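Local atomic coordinates of CELL division control protein 6 (PDB entry 1FNN), a protein that binds ADP and magnesium as an AAA+ ATPase of the Cdc6/Cdc18 family and is probably involved in regulating DNA replication. Residues Ala240-Asp245 against Lys272-Gly277; Arg38-His43 against Lys71-Phe76; Ile297-Lys302 against Glu323-Arg328. All coordinates share one frame; numbering follows the deposited sequence.

Contact 1 (Ala240-Asp245 against Lys272-Gly277); sequences ARLAID and KEVLFG. With ADP (adenosine-5'-diphosphate), chain D.
Leu-242, in the first turn of helix 240-256, comes closest to Val-274, the final residue of helix 264-274, with 7.7 Å between their CA atoms, and no hydrogen bond joins the two backbones. The contact is carried by the two methyl branches of Leu-242, which part to serve different neighbours. CD1 presses on Val-274 CG2 at 3.5 Å, the two side chains running past each other in opposite senses, while CD2 meets Leu-275 CD2 at the same 3.5 Å as those two side chains cross at a slant. Both methyl pairs are tighter than ordinary van der Waals contact. With CG of Leu-242 anti to the backbone N (chi1 178°), the isobutyl group projects to where the helix of Val-274 gives way to loop. The segment 240-245 belongs to the lid of the AAA+ module, and Ala-240 and Arg-241 close a Gly-Asp-Ala-Arg sequence consistent with the AAA+ sensor 2 motif. A different side of the same turn lines the nucleotide: Ala-240 CB and Ile-244 CD1 each lie 3.5 Å from O4' of the ADP ribose. With ADP bound, the guanidinium of Arg-241 lies away from the phosphates and reaches along the helix to Asp-245, making a salt bridge whose hydrogen bond is weak, NH1 3.4 Å from OD2, at the guanidinium edge and in its plane. That same OD2 rests 3.5 Å from Val-274 CG1, and the other carboxylate oxygen, OD1, forms a salt bridge with Arg-249 one turn further on. Thr-227 and Ile-226 of helix 217-227 pack against Leu-242 and Leu-275 respectively.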
loop_
_atom_site.group_PDB
_atom_site.type_symbol
_atom_site.label_atom_id
_atom_site.label_comp_id
_atom_site.label_asym_id
_atom_site.label_seq_id
_atom_site.Cartn_x
_atom_site.Cartn_y
_atom_site.Cartn_z
ATOM N N ALA A 240 0.936 1.634 1.382
ATOM C CA ALA A 240 0.960 3.072 1.177
ATOM C C ALA A 240 -0.361 3.613 0.648
ATOM O O ALA A 240 -0.712 4.779 0.886
ATOM C CB ALA A 240 2.078 3.454 0.210
ATOM N N ARG A 241 -1.118 2.786 -0.040
ATOM C CA ARG A 241 -2.430 3.258 -0.510
ATOM C C ARG A 241 -3.277 3.661 0.691
ATOM O O ARG A 241 -4.051 4.633 0.746
ATOM C CB ARG A 241 -3.100 2.150 -1.326
ATOM C CG ARG A 241 -4.369 2.659 -2.009
ATOM C CD ARG A 241 -5.285 1.575 -2.502
ATOM N NE ARG A 241 -5.828 0.727 -1.463
ATOM C CZ ARG A 241 -6.643 0.980 -0.454
ATOM N NH1 ARG A 241 -7.167 2.174 -0.177
ATOM N NH2 ARG A 241 -6.956 -0.041 0.339
ATOM N N LEU A 242 -3.360 2.700 1.628
ATOM C CA LEU A 242 -4.153 2.916 2.853
ATOM C C LEU A 242 -3.669 4.137 3.581
ATOM O O LEU A 242 -4.511 4.899 4.051
ATOM C CB LEU A 242 -3.960 1.658 3.739
ATOM C CG LEU A 242 -4.658 1.672 5.096
ATOM C CD1 LEU A 242 -6.158 1.785 4.904
ATOM C CD2 LEU A 242 -4.247 0.390 5.872
ATOM N N ALA A 243 -2.355 4.324 3.753
ATOM C CA ALA A 243 -1.853 5.472 4.473
ATOM C C ALA A 243 -2.260 6.767 3.787
ATOM O O ALA A 243 -2.717 7.711 4.437
ATOM C CB ALA A 243 -0.350 5.415 4.699
ATOM N N ILE A 244 -2.126 6.801 2.450
ATOM C CA ILE A 244 -2.527 8.053 1.740
ATOM C C ILE A 244 -4.021 8.273 1.815
ATOM O O ILE A 244 -4.551 9.373 1.963
ATOM C CB ILE A 244 -2.027 7.958 0.258
ATOM C CG1 ILE A 244 -0.494 7.922 0.241
ATOM C CG2 ILE A 244 -2.609 9.147 -0.525
ATOM C CD1 ILE A 244 0.151 7.399 -1.054
ATOM N N ASP A 245 -4.822 7.218 1.743
ATOM C CA ASP A 245 -6.267 7.308 1.851
ATOM C C ASP A 245 -6.641 7.873 3.236
ATOM O O ASP A 245 -7.454 8.787 3.330
ATOM C CB ASP A 245 -6.810 5.898 1.633
ATOM C CG ASP A 245 -8.288 5.651 1.630
ATOM O OD1 ASP A 245 -9.112 6.562 1.567
ATOM O OD2 ASP A 245 -8.753 4.496 1.693
ATOM N N LYS A 272 -10.971 4.462 11.175
ATOM C CA LYS A 272 -12.055 3.486 11.396
ATOM C C LYS A 272 -12.909 3.236 10.187
ATOM O O LYS A 272 -13.494 2.158 10.022
ATOM C CB LYS A 272 -12.869 3.896 12.631
ATOM C CG LYS A 272 -13.256 2.698 13.488
ATOM C CD LYS A 272 -14.204 3.122 14.600
ATOM C CE LYS A 272 -14.950 1.918 15.164
ATOM N NZ LYS A 272 -15.841 2.345 16.289
ATOM N N GLU A 273 -12.997 4.185 9.221
ATOM C CA GLU A 273 -13.743 3.907 8.004
ATOM C C GLU A 273 -13.044 2.908 7.111
ATOM O O GLU A 273 -13.719 2.239 6.317
ATOM C CB GLU A 273 -13.961 5.213 7.201
ATOM C CG GLU A 273 -14.922 6.141 7.922
ATOM C CD GLU A 273 -16.366 5.912 7.541
ATOM O OE1 GLU A 273 -16.736 4.860 6.991
ATOM O OE2 GLU A 273 -17.178 6.827 7.802
ATOM N N VAL A 274 -11.714 2.833 7.131
ATOM C CA VAL A 274 -11.006 1.909 6.267
ATOM C C VAL A 274 -10.333 0.734 6.981
ATOM O O VAL A 274 -9.688 -0.071 6.292
ATOM C CB VAL A 274 -9.910 2.634 5.464
ATOM C CG1 VAL A 274 -10.594 3.667 4.543
ATOM C CG2 VAL A 274 -8.906 3.330 6.350
ATOM N N LEU A 275 -10.304 0.754 8.319
ATOM C CA LEU A 275 -9.599 -0.337 9.012
ATOM C C LEU A 275 -10.488 -0.986 10.069
ATOM O O LEU A 275 -11.308 -0.256 10.643
ATOM C CB LEU A 275 -8.372 0.171 9.772
ATOM C CG LEU A 275 -7.164 0.583 8.952
ATOM C CD1 LEU A 275 -6.063 1.156 9.802
ATOM C CD2 LEU A 275 -6.648 -0.619 8.153
ATOM N N PHE A 276 -10.139 -2.196 10.475
ATOM C CA PHE A 276 -10.720 -2.731 11.713
ATOM C C PHE A 276 -10.333 -1.804 12.877
ATOM O O PHE A 276 -9.145 -1.509 13.041
ATOM C CB PHE A 276 -10.156 -4.087 12.091
ATOM C CG PHE A 276 -10.544 -5.315 11.342
ATOM C CD1 PHE A 276 -9.769 -5.796 10.298
ATOM C CD2 PHE A 276 -11.699 -6.004 11.685
ATOM C CE1 PHE A 276 -10.139 -6.935 9.611
ATOM C CE2 PHE A 276 -12.072 -7.147 10.998
ATOM C CZ PHE A 276 -11.291 -7.612 9.960
ATOM N N GLY A 277 -11.312 -1.355 13.646
ATOM C CA GLY A 277 -10.981 -0.534 14.823
ATOM C C GLY A 277 -10.523 -1.463 15.946
ATOM O O GLY A 277 -9.862 -2.470 15.692
HETATM P PB ADP D . 0.719 -1.569 -5.652
HETATM O O1B ADP D . 0.553 -1.900 -7.129
HETATM O O2B ADP D . 1.910 -2.092 -5.078
HETATM O O3B ADP D . -0.479 -2.178 -5.083
HETATM P PA ADP D . 0.702 1.267 -5.831
HETATM O O1A ADP D . 1.723 1.397 -6.885
HETATM O O2A ADP D . -0.647 1.509 -6.355
HETATM O O3A ADP D . 0.800 -0.108 -5.155
HETATM O "O5'" ADP D . 0.922 2.371 -4.641
HETATM C "C5'" ADP D . -0.183 2.562 -3.775
HETATM C "C4'" ADP D . -0.294 4.083 -3.549
HETATM O "O4'" ADP D . 0.891 4.519 -2.922
HETATM C "C3'" ADP D . -0.406 4.910 -4.823
HETATM O "O3'" ADP D . -1.165 6.070 -4.529
HETATM C "C2'" ADP D . 1.039 5.160 -5.095
HETATM O "O2'" ADP D . 1.247 6.309 -5.918
HETATM C "C1'" ADP D . 1.556 5.457 -3.681
HETATM N N9 ADP D . 2.916 5.084 -3.635
HETATM C C8 ADP D . 3.395 3.811 -3.475
HETATM N N7 ADP D . 4.664 3.736 -3.204
HETATM C C5 ADP D . 5.047 5.067 -3.185
HETATM C C6 ADP D . 6.294 5.678 -2.976
HETATM N N6 ADP D . 7.384 4.958 -2.761
HETATM N N1 ADP D . 6.365 7.010 -3.043
HETATM C C2 ADP D . 5.268 7.697 -3.301
HETATM N N3 ADP D . 4.031 7.254 -3.519
HETATM C C4 ADP D . 3.998 5.896 -3.445
#

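Contact 2 (Arg38-His43 against Lys71-Phe76); sequences RNPGHH and KTTARF
The puckered pyrrolidine ring of Pro-40 meets the hydroxyl of Thr-73: the ring atom CG stands 3.7 Å from Thr-73 OG1, the side chains crossing at about a right angle. A chi1 of 55°, placing OG1 between the backbone N and the carbonyl carbon, puts the hydroxyl on the proline side of Thr-73. The flat group of Arg-38, its guanidinium, extends from the last turn of helix 23-38 and is held by residues outside the pair of segments, NH1 by the hydroxyl of Tyr-68 and NH2 by Asn-35 OD1. Its NH1 lies 5.4 Å from Lys-71 NZ, a like charge, which is itself hydrogen-bonded to the carbonyl of Leu-67; the ring of Tyr-68 makes a cation-pi contact with Lys-71, so this one tyrosine serves both cations. Nearer the backbone, Arg-38 CA lies 4.3 Å from Lys-71 O. A water spans the gap, accepting from Thr-73 N at 3.0 Å and donating a weak bond to Arg-38 O at 3.3 Å. One residue earlier, Thr-72 OG1 accepts a nearly straight bond from Ala-74 N (3.0 Å, 169°), an ST turn leading into edge strand 75-80 of the parallel AAA sheet. The contact thus joins the exit of helix 23-38 to the approach to that strand. Within the two segments the polar link is the water, reinforced just outside them by Thr-72 OG1 to Leu-37 O, and the two neighbouring positive charges are probably tolerated because each has such partners.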
loop_
_atom_site.group_PDB
_atom_site.type_symbol
_atom_site.label_atom_id
_atom_site.label_comp_id
_atom_site.label_asym_id
_atom_site.label_seq_id
_atom_site.Cartn_x
_atom_site.Cartn_y
_atom_site.Cartn_z
ATOM N N ARG A 38 15.808 1.578 -25.369
ATOM C CA ARG A 38 16.601 2.474 -26.251
ATOM C C ARG A 38 16.784 1.847 -27.635
ATOM O O ARG A 38 16.842 2.573 -28.633
ATOM C CB ARG A 38 17.936 2.830 -25.611
ATOM C CG ARG A 38 17.862 3.859 -24.481
ATOM C CD ARG A 38 19.273 4.216 -23.968
ATOM N NE ARG A 38 19.756 3.074 -23.148
ATOM C CZ ARG A 38 19.468 2.992 -21.839
ATOM N NH1 ARG A 38 18.751 3.922 -21.225
ATOM N NH2 ARG A 38 19.898 1.967 -21.105
ATOM N N ASN A 39 16.999 0.549 -27.756
ATOM C CA ASN A 39 17.223 -0.188 -28.976
ATOM C C ASN A 39 16.616 -1.573 -28.907
ATOM O O ASN A 39 17.260 -2.631 -28.778
ATOM C CB ASN A 39 18.713 -0.395 -29.307
ATOM C CG ASN A 39 19.498 0.874 -29.543
ATOM O OD1 ASN A 39 19.173 1.679 -30.423
ATOM N ND2 ASN A 39 20.548 1.071 -28.750
ATOM N N PRO A 40 15.307 -1.676 -29.129
ATOM C CA PRO A 40 14.571 -2.900 -28.951
ATOM C C PRO A 40 14.778 -3.991 -29.974
ATOM O O PRO A 40 15.061 -3.737 -31.146
ATOM C CB PRO A 40 13.090 -2.486 -29.054
ATOM C CG PRO A 40 13.134 -1.196 -29.827
ATOM C CD PRO A 40 14.404 -0.513 -29.366
ATOM N N GLY A 41 14.517 -5.204 -29.536
ATOM C CA GLY A 41 14.436 -6.359 -30.406
ATOM C C GLY A 41 15.643 -7.277 -30.429
ATOM O O GLY A 41 15.550 -8.288 -31.129
ATOM N N HIS A 42 16.675 -7.059 -29.627
ATOM C CA HIS A 42 17.848 -7.957 -29.659
ATOM C C HIS A 42 17.853 -9.000 -28.565
ATOM O O HIS A 42 18.683 -9.917 -28.611
ATOM C CB HIS A 42 19.126 -7.098 -29.561
ATOM C CG HIS A 42 19.100 -6.062 -30.652
ATOM N ND1 HIS A 42 19.283 -6.445 -31.970
ATOM C CD2 HIS A 42 18.921 -4.732 -30.666
ATOM C CE1 HIS A 42 19.220 -5.379 -32.749
ATOM N NE2 HIS A 42 19.000 -4.326 -31.980
ATOM N N HIS A 43 16.977 -8.902 -27.562
ATOM C CA HIS A 43 16.798 -9.980 -26.582
ATOM C C HIS A 43 15.423 -9.783 -25.934
ATOM O O HIS A 43 14.751 -8.821 -26.301
ATOM C CB HIS A 43 17.881 -9.913 -25.494
ATOM C CG HIS A 43 17.627 -9.024 -24.313
ATOM N ND1 HIS A 43 17.843 -7.675 -24.317
ATOM C CD2 HIS A 43 17.159 -9.328 -23.058
ATOM C CE1 HIS A 43 17.539 -7.119 -23.137
ATOM N NE2 HIS A 43 17.120 -8.132 -22.376
ATOM N N LYS A 71 11.778 8.563 -25.250
ATOM C CA LYS A 71 13.069 8.056 -25.638
ATOM C C LYS A 71 12.997 6.636 -26.175
ATOM O O LYS A 71 14.012 5.927 -26.191
ATOM C CB LYS A 71 14.018 8.005 -24.426
ATOM C CG LYS A 71 13.949 9.181 -23.496
ATOM C CD LYS A 71 15.182 9.462 -22.673
ATOM C CE LYS A 71 15.743 8.254 -21.964
ATOM N NZ LYS A 71 14.704 7.443 -21.282
ATOM N N THR A 72 11.818 6.185 -26.610
ATOM C CA THR A 72 11.696 4.837 -27.116
ATOM C C THR A 72 10.662 4.763 -28.241
ATOM O O THR A 72 9.670 5.487 -28.222
ATOM C CB THR A 72 11.319 3.843 -25.980
ATOM O OG1 THR A 72 11.349 2.505 -26.475
ATOM C CG2 THR A 72 9.923 4.078 -25.382
ATOM N N THR A 73 10.790 3.734 -29.078
ATOM C CA THR A 73 9.772 3.496 -30.093
ATOM C C THR A 73 8.792 2.476 -29.567
ATOM O O THR A 73 7.862 2.106 -30.267
ATOM C CB THR A 73 10.437 2.941 -31.382
ATOM O OG1 THR A 73 11.191 1.776 -31.006
ATOM C CG2 THR A 73 11.384 3.990 -31.941
ATOM N N ALA A 74 9.087 1.846 -28.402
ATOM C CA ALA A 74 8.226 0.788 -27.938
ATOM C C ALA A 74 6.857 1.329 -27.556
ATOM O O ALA A 74 6.828 2.463 -27.044
ATOM C CB ALA A 74 8.838 0.097 -26.700
ATOM N N ARG A 75 5.855 0.481 -27.612
ATOM C CA ARG A 75 4.508 0.901 -27.177
ATOM C C ARG A 75 4.198 0.314 -25.789
ATOM O O ARG A 75 4.387 -0.898 -25.624
ATOM C CB ARG A 75 3.459 0.293 -28.130
ATOM C CG ARG A 75 3.850 0.544 -29.595
ATOM C CD ARG A 75 3.476 1.943 -30.022
ATOM N NE ARG A 75 3.418 1.960 -31.498
ATOM C CZ ARG A 75 2.353 1.996 -32.294
ATOM N NH1 ARG A 75 1.123 2.023 -31.828
ATOM N NH2 ARG A 75 2.594 2.005 -33.599
ATOM N N PHE A 76 3.764 1.121 -24.838
ATOM C CA PHE A 76 3.481 0.628 -23.494
ATOM C C PHE A 76 2.037 0.130 -23.438
ATOM O O PHE A 76 1.149 0.925 -23.747
ATOM C CB PHE A 76 3.589 1.820 -22.542
ATOM C CG PHE A 76 3.328 1.553 -21.086
ATOM C CD1 PHE A 76 3.928 0.506 -20.418
ATOM C CD2 PHE A 76 2.476 2.379 -20.383
ATOM C CE1 PHE A 76 3.673 0.290 -19.064
ATOM C CE2 PHE A 76 2.218 2.172 -19.042
ATOM C CZ PHE A 76 2.817 1.122 -18.367
HETATM O O HOH W 1 13.651 2.937 -29.252
#

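Contact 3 (Ile297-Lys302 against Glu323-Arg328); sequences IVRSLK and EEYGER
Arg-299 and Glu-324 reach each other because both carry CG anti to the carbonyl carbon (chi1 near -70° in both) and then run extended, spanning the 12.8 Å between the CA atoms of Arg-299 and Glu-324. Their helices, 288-304 and 311-324, belong to the C-terminal winged helix domain. The side chains approach from opposite directions and meet as a salt bridge, with Glu-324 OE2 at the guanidinium edge, 2.5 Å from Arg-299 NH1. The hydrogen bond within it is weak, bent to 121°, and the short distance is doubtful in detail. The guanidinium and carboxylate planes are tilted 23° from one another, and both carboxylate oxygens gather round NH1, with OE1 3.0 Å from it. Along its length Arg-299 also packs on Ser-317 and Val-321 of helix 311-324. Just past Glu-324 that helix ends in a Schellman motif with Gly-326, at positive phi, as its C-prime residue. Tyr-325, at this end, packs its side chain between Leu-292 and Leu-295 of helix 288-304 and Thr-381, Ile-384 and Lys-385 of helix 373-387; at the ring edge, near its plane, lies Arg-299 NH2, 4.3 Å from Tyr-325 OH.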
loop_
_atom_site.group_PDB
_atom_site.type_symbol
_atom_site.label_atom_id
_atom_site.label_comp_id
_atom_site.label_asym_id
_atom_site.label_seq_id
_atom_site.Cartn_x
_atom_site.Cartn_y
_atom_site.Cartn_z
ATOM N N ILE A 297 -4.716 6.356 29.393
ATOM C CA ILE A 297 -4.105 6.838 28.126
ATOM C C ILE A 297 -5.204 7.550 27.345
ATOM O O ILE A 297 -5.038 8.654 26.838
ATOM C CB ILE A 297 -3.554 5.635 27.354
ATOM C CG1 ILE A 297 -2.324 5.033 28.063
ATOM C CG2 ILE A 297 -3.176 6.039 25.912
ATOM C CD1 ILE A 297 -1.939 3.677 27.475
ATOM N N VAL A 298 -6.378 6.966 27.191
ATOM C CA VAL A 298 -7.539 7.584 26.617
ATOM C C VAL A 298 -7.842 8.942 27.231
ATOM O O VAL A 298 -8.088 9.930 26.487
ATOM C CB VAL A 298 -8.787 6.699 26.671
ATOM C CG1 VAL A 298 -10.028 7.521 26.249
ATOM C CG2 VAL A 298 -8.672 5.458 25.807
ATOM N N ARG A 299 -7.858 9.073 28.564
ATOM C CA ARG A 299 -8.109 10.363 29.206
ATOM C C ARG A 299 -7.034 11.414 28.999
ATOM O O ARG A 299 -7.342 12.621 28.727
ATOM C CB ARG A 299 -8.353 10.219 30.751
ATOM C CG ARG A 299 -9.695 9.530 30.972
ATOM C CD ARG A 299 -10.298 9.753 32.350
ATOM N NE ARG A 299 -11.514 8.934 32.483
ATOM C CZ ARG A 299 -12.091 8.687 33.658
ATOM N NH1 ARG A 299 -11.564 9.193 34.764
ATOM N NH2 ARG A 299 -13.186 7.936 33.686
ATOM N N SER A 300 -5.769 11.069 28.991
ATOM C CA SER A 300 -4.719 12.027 28.746
ATOM C C SER A 300 -4.822 12.538 27.261
ATOM O O SER A 300 -4.427 13.677 27.052
ATOM C CB SER A 300 -3.314 11.484 28.889
ATOM O OG SER A 300 -3.164 10.799 30.125
ATOM N N LEU A 301 -5.121 11.645 26.350
ATOM C CA LEU A 301 -5.146 12.001 24.915
ATOM C C LEU A 301 -6.338 12.888 24.610
ATOM O O LEU A 301 -6.230 13.870 23.865
ATOM C CB LEU A 301 -5.207 10.723 24.070
ATOM C CG LEU A 301 -3.913 9.964 23.832
ATOM C CD1 LEU A 301 -4.221 8.611 23.206
ATOM C CD2 LEU A 301 -2.927 10.771 22.949
ATOM N N LYS A 302 -7.487 12.676 25.271
ATOM C CA LYS A 302 -8.613 13.580 25.227
ATOM C C LYS A 302 -8.274 14.982 25.703
ATOM O O LYS A 302 -8.769 15.956 25.131
ATOM C CB LYS A 302 -9.804 13.046 26.041
ATOM C CG LYS A 302 -10.601 12.019 25.279
ATOM C CD LYS A 302 -11.398 11.117 26.194
ATOM C CE LYS A 302 -12.835 10.961 25.723
ATOM N NZ LYS A 302 -13.647 12.104 26.264
ATOM N N GLU A 323 -7.778 5.971 41.807
ATOM C CA GLU A 323 -8.506 6.525 42.926
ATOM C C GLU A 323 -9.981 6.765 42.682
ATOM O O GLU A 323 -10.838 6.310 43.474
ATOM C CB GLU A 323 -7.872 7.846 43.410
ATOM C CG GLU A 323 -8.346 8.273 44.796
ATOM C CD GLU A 323 -8.250 7.142 45.827
ATOM O OE1 GLU A 323 -7.265 6.361 45.805
ATOM O OE2 GLU A 323 -9.186 7.051 46.652
ATOM N N GLU A 324 -10.339 7.147 41.432
ATOM C CA GLU A 324 -11.746 7.211 41.092
ATOM C C GLU A 324 -12.435 5.878 41.283
ATOM O O GLU A 324 -13.654 5.866 41.561
ATOM C CB GLU A 324 -12.069 7.519 39.627
ATOM C CG GLU A 324 -11.827 8.909 39.168
ATOM C CD GLU A 324 -12.241 9.109 37.701
ATOM O OE1 GLU A 324 -13.196 8.512 37.155
ATOM O OE2 GLU A 324 -11.484 9.945 37.163
ATOM N N TYR A 325 -11.794 4.820 40.795
ATOM C CA TYR A 325 -12.451 3.517 40.806
ATOM C C TYR A 325 -12.158 2.737 42.121
ATOM O O TYR A 325 -12.401 1.534 42.154
ATOM C CB TYR A 325 -12.003 2.669 39.610
ATOM C CG TYR A 325 -12.795 3.085 38.358
ATOM C CD1 TYR A 325 -12.286 4.064 37.511
ATOM C CD2 TYR A 325 -14.004 2.506 38.063
ATOM C CE1 TYR A 325 -12.978 4.458 36.379
ATOM C CE2 TYR A 325 -14.713 2.882 36.941
ATOM C CZ TYR A 325 -14.188 3.862 36.103
ATOM O OH TYR A 325 -14.908 4.221 34.994
ATOM N N GLY A 326 -11.535 3.394 43.074
ATOM C CA GLY A 326 -11.267 2.791 44.388
ATOM C C GLY A 326 -10.138 1.784 44.409
ATOM O O GLY A 326 -10.188 0.799 45.178
ATOM N N GLU A 327 -9.172 1.932 43.498
ATOM C CA GLU A 327 -8.136 0.925 43.326
ATOM C C GLU A 327 -6.791 1.528 43.666
ATOM O O GLU A 327 -6.609 2.730 43.431
ATOM C CB GLU A 327 -8.061 0.431 41.871
ATOM C CG GLU A 327 -9.142 -0.554 41.474
ATOM C CD GLU A 327 -8.861 -1.950 42.043
ATOM O OE1 GLU A 327 -7.684 -2.333 42.157
ATOM O OE2 GLU A 327 -9.833 -2.646 42.360
ATOM N N ARG A 328 -5.836 0.715 44.120
ATOM C CA ARG A 328 -4.505 1.273 44.392
ATOM C C ARG A 328 -3.755 1.105 43.057
ATOM O O ARG A 328 -3.876 0.021 42.473
ATOM C CB ARG A 328 -3.723 0.445 45.423
ATOM C CG ARG A 328 -4.656 -0.459 46.193
ATOM C CD ARG A 328 -4.875 -0.130 47.648
ATOM N NE ARG A 328 -4.159 -1.076 48.460
ATOM C CZ ARG A 328 -4.323 -1.620 49.646
ATOM N NH1 ARG A 328 -5.327 -1.377 50.464
ATOM N NH2 ARG A 328 -3.384 -2.491 50.030
#

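The three contacts follow one another along the chain, contact 2 first, then contact 1, then contact 3, each closing before the next opens. Contact 2 lies beside strand 75-80 at an outer edge of the parallel AAA sheet, and contact 3 in the winged helix domain, with centres 66 Å apart on opposite sides of the chain's centre. Contact 1 occupies the lid, its centre 39 Å from that of contact 2 and 29 Å from that of contact 3. The contacts share no helix or strand and do not touch. They sample the successive parts of an elongated molecule, with contact 1 alone bordering the bound ADP.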